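PDB 4FGM: aminopeptidase N family protein from Idiomarina loihiensis L2TR, which probably acts as a zinc-dependent aminopeptidase of the M61 family, removing residues from the amino end of peptides. Local coordinates for residues Thr243-Ser248 / Leu268-His273. Numbering follows the deposited sequence.
Sequences TALLCS and LSLCCH. With ZN (zinc ion), chain C.
Leu245 reaches from the strand to the helix with both arms of its fork, one methyl for each of two neighbouring helical residues. CD2 lies 3.8 Å from CG of Leu270 as the two leucine side chains run alongside each other in opposing senses, while CD1 meets SG of Cys271 at 3.8 Å. With its CG anti to the carbonyl carbon (chi1 -47°), Leu245 spreads this fork over the helix; a branched apolar chain suits a buried place with two partners, and the short, apolar side chain of Cys271 presents its sulfur to the methyl. The packing is tight here and looser further along the strand: Leu246, turned away, offers little but its carbonyl O, 4.4 Å from Leu270 CD2, and CB of Cys247 comes no nearer than 5.0 Å to Leu270 CD2. Even these looser parts are buried. One turn on from Ser269, His273, which does not touch the strand segment, binds zinc through NE2 at 2.3 Å, with His277 and Glu307 completing the protein ligands of an HExxH-type site; Asp314, bonded to its ND1, helps fix the ring's rotation. Segment 243-248 runs nearly antiparallel to segment 268-273 (160°); the first belongs to strand 242-248, between strands 222-230 and 235-238, the second to helix 262-277, whose other neighbours include helix 308-320, touching Ser269 and His273.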
ATOM      1  N   THR A 243      -1.657   7.633   9.451  1.00 40.28           N
ATOM      2  CA  THR A 243      -1.865   6.729   8.338  1.00 44.98           C
ATOM      3  C   THR A 243      -3.313   6.281   8.374  1.00 45.80           C
ATOM      4  O   THR A 243      -3.919   6.203   9.442  1.00 44.50           O
ATOM      5  CB  THR A 243      -0.922   5.492   8.395  1.00 45.25           C
ATOM      6  OG1 THR A 243      -1.143   4.676   7.236  1.00 41.60           O
ATOM      7  CG2 THR A 243      -1.170   4.667   9.646  1.00 36.27           C
ATOM      8  N   ALA A 244      -3.873   6.030   7.198  1.00 44.86           N
ATOM      9  CA  ALA A 244      -5.249   5.560   7.089  1.00 36.01           C
ATOM     10  C   ALA A 244      -5.176   4.099   6.641  1.00 41.98           C
ATOM     11  O   ALA A 244      -4.609   3.779   5.587  1.00 43.62           O
ATOM     12  CB  ALA A 244      -6.022   6.401   6.070  1.00 35.76           C
ATOM     13  N   LEU A 245      -5.742   3.216   7.457  1.00 40.52           N
ATOM     14  CA  LEU A 245      -5.726   1.791   7.169  1.00 39.57           C
ATOM     15  C   LEU A 245      -7.114   1.190   7.040  1.00 39.19           C
ATOM     16  O   LEU A 245      -8.054   1.613   7.708  1.00 41.74           O
ATOM     17  CB  LEU A 245      -5.010   1.039   8.291  1.00 42.21           C
ATOM     18  CG  LEU A 245      -3.675   1.560   8.815  1.00 41.34           C
ATOM     19  CD1 LEU A 245      -3.336   0.820  10.116  1.00 39.73           C
ATOM     20  CD2 LEU A 245      -2.588   1.373   7.748  1.00 32.36           C
ATOM     21  N   LEU A 246      -7.228   0.194   6.174  1.00 40.77           N
ATOM     22  CA  LEU A 246      -8.474  -0.540   6.008  1.00 41.56           C
ATOM     23  C   LEU A 246      -8.040  -1.980   6.225  1.00 40.70           C
ATOM     24  O   LEU A 246      -7.218  -2.497   5.473  1.00 38.74           O
ATOM     25  CB  LEU A 246      -9.041  -0.380   4.601  1.00 41.75           C
ATOM     26  CG  LEU A 246     -10.288  -1.237   4.364  1.00 44.62           C
ATOM     27  CD1 LEU A 246     -11.407  -0.795   5.303  1.00 38.62           C
ATOM     28  CD2 LEU A 246     -10.717  -1.123   2.906  1.00 44.02           C
ATOM     29  N   CYS A 247      -8.556  -2.619   7.267  1.00 40.98           N
ATOM     30  CA  CYS A 247      -8.169  -3.997   7.543  1.00 38.58           C
ATOM     31  C   CYS A 247      -9.344  -4.906   7.847  1.00 36.21           C
ATOM     32  O   CYS A 247     -10.450  -4.451   8.131  1.00 40.29           O
ATOM     33  CB  CYS A 247      -7.182  -4.047   8.712  1.00 41.40           C
ATOM     34  SG  CYS A 247      -7.947  -3.733  10.295  1.00 56.94           S
ATOM     35  N   SER A 248      -9.085  -6.208   7.794  1.00 38.54           N
ATOM     36  CA  SER A 248     -10.110  -7.206   8.066  1.00 38.49           C
ATOM     37  C   SER A 248     -10.228  -7.421   9.565  1.00 40.93           C
ATOM     38  O   SER A 248      -9.232  -7.413  10.290  1.00 39.31           O
ATOM     39  CB  SER A 248      -9.758  -8.510   7.362  1.00 39.68           C
ATOM     40  OG  SER A 248      -9.631  -8.284   5.971  1.00 44.57           O
ATOM     41  N   LEU A 268       0.106  -6.132  11.638  1.00 39.08           N
ATOM     42  CA  LEU A 268       1.306  -5.529  12.205  1.00 39.27           C
ATOM     43  C   LEU A 268       2.275  -5.151  11.099  1.00 40.85           C
ATOM     44  O   LEU A 268       2.962  -4.130  11.177  1.00 42.30           O
ATOM     45  CB  LEU A 268       1.977  -6.488  13.184  1.00 35.42           C
ATOM     46  CG  LEU A 268       1.181  -6.721  14.468  1.00 39.44           C
ATOM     47  CD1 LEU A 268       1.955  -7.623  15.406  1.00 39.45           C
ATOM     48  CD2 LEU A 268       0.887  -5.395  15.129  1.00 32.21           C
ATOM     49  N   SER A 269       2.317  -5.971  10.056  1.00 38.69           N
ATOM     50  CA  SER A 269       3.195  -5.702   8.935  1.00 46.74           C
ATOM     51  C   SER A 269       2.716  -4.445   8.198  1.00 40.95           C
ATOM     52  O   SER A 269       3.526  -3.631   7.746  1.00 42.75           O
ATOM     53  CB  SER A 269       3.214  -6.906   7.996  1.00 46.57           C
ATOM     54  OG  SER A 269       4.136  -6.700   6.945  1.00 56.83           O
ATOM     55  N   LEU A 270       1.397  -4.288   8.086  1.00 36.09           N
ATOM     56  CA  LEU A 270       0.816  -3.122   7.421  1.00 34.91           C
ATOM     57  C   LEU A 270       1.140  -1.840   8.193  1.00 40.64           C
ATOM     58  O   LEU A 270       1.545  -0.835   7.594  1.00 36.59           O
ATOM     59  CB  LEU A 270      -0.704  -3.269   7.303  1.00 36.46           C
ATOM     60  CG  LEU A 270      -1.477  -2.078   6.711  1.00 39.15           C
ATOM     61  CD1 LEU A 270      -1.000  -1.763   5.295  1.00 39.64           C
ATOM     62  CD2 LEU A 270      -2.952  -2.416   6.686  1.00 35.53           C
ATOM     63  N   CYS A 271       0.966  -1.879   9.514  1.00 34.07           N
ATOM     64  CA  CYS A 271       1.241  -0.707  10.348  1.00 41.50           C
ATOM     65  C   CYS A 271       2.715  -0.346  10.275  1.00 41.21           C
ATOM     66  O   CYS A 271       3.076   0.823  10.148  1.00 40.98           O
ATOM     67  CB  CYS A 271       0.871  -0.971  11.805  1.00 40.07           C
ATOM     68  SG  CYS A 271      -0.863  -1.323  12.075  1.00 44.64           S
ATOM     69  N   CYS A 272       3.560  -1.366  10.358  1.00 44.00           N
ATOM     70  CA  CYS A 272       5.000  -1.186  10.294  1.00 43.68           C
ATOM     71  C   CYS A 272       5.385  -0.543   8.960  1.00 43.27           C
ATOM     72  O   CYS A 272       6.299   0.278   8.891  1.00 44.27           O
ATOM     73  CB  CYS A 272       5.688  -2.543  10.433  1.00 43.91           C
ATOM     74  SG  CYS A 272       7.476  -2.476  10.449  1.00 46.34           S
ATOM     75  N   HIS A 273       4.669  -0.928   7.909  1.00 43.05           N
ATOM     76  CA  HIS A 273       4.911  -0.428   6.565  1.00 39.46           C
ATOM     77  C   HIS A 273       4.569   1.070   6.444  1.00 45.79           C
ATOM     78  O   HIS A 273       5.366   1.870   5.933  1.00 40.68           O
ATOM     79  CB  HIS A 273       4.074  -1.242   5.568  1.00 39.25           C
ATOM     80  CG  HIS A 273       4.304  -0.880   4.135  1.00 45.63           C
ATOM     81  ND1 HIS A 273       5.134  -1.609   3.309  1.00 51.85           N
ATOM     82  CD2 HIS A 273       3.818   0.133   3.381  1.00 45.67           C
ATOM     83  CE1 HIS A 273       5.148  -1.062   2.106  1.00 51.92           C
ATOM     84  NE2 HIS A 273       4.358  -0.003   2.123  1.00 51.55           N
TER
HETATM   85 ZN    ZN C 602       4.147   1.675   0.625  1.00 53.85          ZN